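Local atomic coordinates of scytalidopepsin B (Scytalidium lignicola, PDB entry 2IFR), a protein that hydrolyses peptide bonds in acidic conditions as a fungal glutamic endopeptidase of the A4 family, captured here with a transition-state analogue. Residues 159-164 with 200-205. Residues are numbered along the deposited sequence; the frame is centred on the assembly and turned at random.
Sequences AVEFTD and TVSCSY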
loop_
_atom_site.group_PDB
_atom_site.type_symbol
_atom_site.label_atom_id
_atom_site.label_comp_id
_atom_site.label_asym_id
_atom_site.label_seq_id
_atom_site.Cartn_x
_atom_site.Cartn_y
_atom_site.Cartn_z
ATOM N N ALA A 159 -7.519 4.150 -13.771
ATOM C CA ALA A 159 -7.710 3.660 -12.413
ATOM C C ALA A 159 -6.594 2.681 -12.035
ATOM O O ALA A 159 -6.059 1.936 -12.928
ATOM C CB ALA A 159 -9.074 2.948 -12.308
ATOM N N VAL A 160 -6.212 2.675 -10.761
ATOM C CA VAL A 160 -5.221 1.724 -10.296
ATOM C C VAL A 160 -6.013 0.522 -9.820
ATOM O O VAL A 160 -6.878 0.620 -8.875
ATOM C CB VAL A 160 -4.386 2.257 -9.133
ATOM C CG1 VAL A 160 -3.433 1.145 -8.641
ATOM C CG2 VAL A 160 -3.578 3.433 -9.607
ATOM N N GLU A 161 -5.766 -0.609 -10.466
ATOM C CA GLU A 161 -6.463 -1.845 -10.147
ATOM C C GLU A 161 -5.570 -2.948 -9.609
ATOM O O GLU A 161 -4.557 -3.351 -10.271
ATOM C CB GLU A 161 -7.154 -2.358 -11.398
ATOM C CG GLU A 161 -8.077 -1.346 -11.982
ATOM C CD GLU A 161 -9.021 -1.944 -12.998
ATOM O OE1 GLU A 161 -9.843 -1.161 -13.529
ATOM O OE2 GLU A 161 -8.938 -3.182 -13.256
ATOM N N PHE A 162 -5.927 -3.442 -8.430
ATOM C CA PHE A 162 -5.209 -4.545 -7.800
ATOM C C PHE A 162 -5.972 -5.751 -8.341
ATOM O O PHE A 162 -7.183 -5.954 -7.981
ATOM C CB PHE A 162 -5.371 -4.482 -6.286
ATOM C CG PHE A 162 -4.739 -3.274 -5.635
ATOM C CD1 PHE A 162 -3.418 -3.315 -5.190
ATOM C CD2 PHE A 162 -5.487 -2.116 -5.397
ATOM C CE1 PHE A 162 -2.845 -2.217 -4.505
ATOM C CE2 PHE A 162 -4.931 -1.012 -4.714
ATOM C CZ PHE A 162 -3.604 -1.068 -4.266
ATOM N N THR A 163 -5.345 -6.537 -9.212
ATOM C CA THR A 163 -6.014 -7.710 -9.791
ATOM C C THR A 163 -5.415 -8.975 -9.189
ATOM O O THR A 163 -4.264 -8.940 -8.648
ATOM C CB THR A 163 -5.872 -7.736 -11.325
ATOM O OG1 THR A 163 -4.490 -7.598 -11.683
ATOM C CG2 THR A 163 -6.660 -6.572 -11.951
ATOM N N ASP A 164 -6.160 -10.072 -9.260
ATOM C CA ASP A 164 -5.741 -11.345 -8.678
ATOM C C ASP A 164 -5.355 -11.147 -7.229
ATOM O O ASP A 164 -4.272 -11.666 -6.768
ATOM C CB ASP A 164 -4.554 -11.937 -9.443
ATOM C CG ASP A 164 -4.942 -12.414 -10.819
ATOM O OD1 ASP A 164 -6.093 -12.900 -10.967
ATOM O OD2 ASP A 164 -4.105 -12.309 -11.747
ATOM N N THR A 200 -10.696 -8.402 -7.540
ATOM C CA THR A 200 -10.168 -7.104 -8.003
ATOM C C THR A 200 -10.571 -5.939 -7.096
ATOM O O THR A 200 -11.764 -5.833 -6.676
ATOM C CB THR A 200 -10.672 -6.798 -9.444
ATOM O OG1 THR A 200 -10.308 -7.865 -10.318
ATOM C CG2 THR A 200 -10.068 -5.483 -9.981
ATOM N N VAL A 201 -9.613 -5.085 -6.748
ATOM C CA VAL A 201 -9.890 -3.864 -5.960
ATOM C C VAL A 201 -9.511 -2.777 -6.974
ATOM O O VAL A 201 -8.304 -2.651 -7.404
ATOM C CB VAL A 201 -9.022 -3.741 -4.689
ATOM C CG1 VAL A 201 -9.296 -2.391 -3.987
ATOM C CG2 VAL A 201 -9.365 -4.879 -3.717
ATOM N N SER A 202 -10.493 -1.998 -7.397
ATOM C CA SER A 202 -10.261 -0.981 -8.419
ATOM C C SER A 202 -10.458 0.416 -7.852
ATOM O O SER A 202 -11.548 0.739 -7.264
ATOM C CB SER A 202 -11.209 -1.237 -9.587
ATOM O OG SER A 202 -11.039 -0.233 -10.580
ATOM N N CYS A 203 -9.451 1.266 -8.008
ATOM C CA CYS A 203 -9.535 2.591 -7.443
ATOM C C CYS A 203 -9.372 3.684 -8.484
ATOM O O CYS A 203 -8.253 3.856 -9.056
ATOM C CB CYS A 203 -8.453 2.769 -6.390
ATOM S SG CYS A 203 -8.602 1.856 -4.816
ATOM N N SER A 204 -10.437 4.444 -8.723
ATOM C CA SER A 204 -10.377 5.541 -9.677
ATOM C C SER A 204 -10.095 6.850 -8.962
ATOM O O SER A 204 -10.597 7.085 -7.816
ATOM C CB SER A 204 -11.718 5.710 -10.401
ATOM O OG SER A 204 -11.940 4.648 -11.301
ATOM N N TYR A 205 -9.321 7.718 -9.600
ATOM C CA TYR A 205 -9.081 9.045 -9.024
ATOM C C TYR A 205 -10.341 9.857 -9.306
ATOM O O TYR A 205 -10.962 9.676 -10.382
ATOM C CB TYR A 205 -7.902 9.728 -9.703
ATOM C CG TYR A 205 -7.728 11.157 -9.238
ATOM C CD1 TYR A 205 -8.217 12.235 -9.998
ATOM C CD2 TYR A 205 -7.121 11.433 -8.028
ATOM C CE1 TYR A 205 -8.097 13.554 -9.548
ATOM C CE2 TYR A 205 -6.993 12.747 -7.558
ATOM C CZ TYR A 205 -7.478 13.800 -8.323
ATOM O OH TYR A 205 -7.321 15.090 -7.871
HETATM O O HOH W 1 -8.668 -10.086 -10.331
#
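F162 lays the CD2 edge of its ring against V201, with CD2 4.0 Å from V201 CB, while V201 O lies in the ring plane at that edge. The two belong to neighbouring antiparallel strands of the beta-sandwich of the A4 peptidases, whose clan takes its name from concanavalin. F162 and V201 form a hydrogen-bonded pair: F162 N donates a hydrogen bond to V201 O at 2.7 Å, and V201 N donates one to F162 O. V160 and C203 repeat the pattern, C203 N reaching V160 O at 2.8 Å and V160 N donating to C203 O. All four of these side chains are buried on the inner face, where I135 of strand 130-141 meets V160, F162 and C203; the sulfur of C203 is bonded to C194, tying this strand to the preceding one, 189-197.

The other face is more polar. With CG anti to its carbonyl carbon (chi1 -56°) and the chain extended beyond, E161 runs past S202, and S202 OG makes a weak hydrogen bond to OE1. T163 and T200 lie side by side, methyl near methyl. Beyond them one water accepts a hydrogen bond from D164 N at 2.7 Å and is also hydrogen-bonded to T200 OG1 at 2.8 Å.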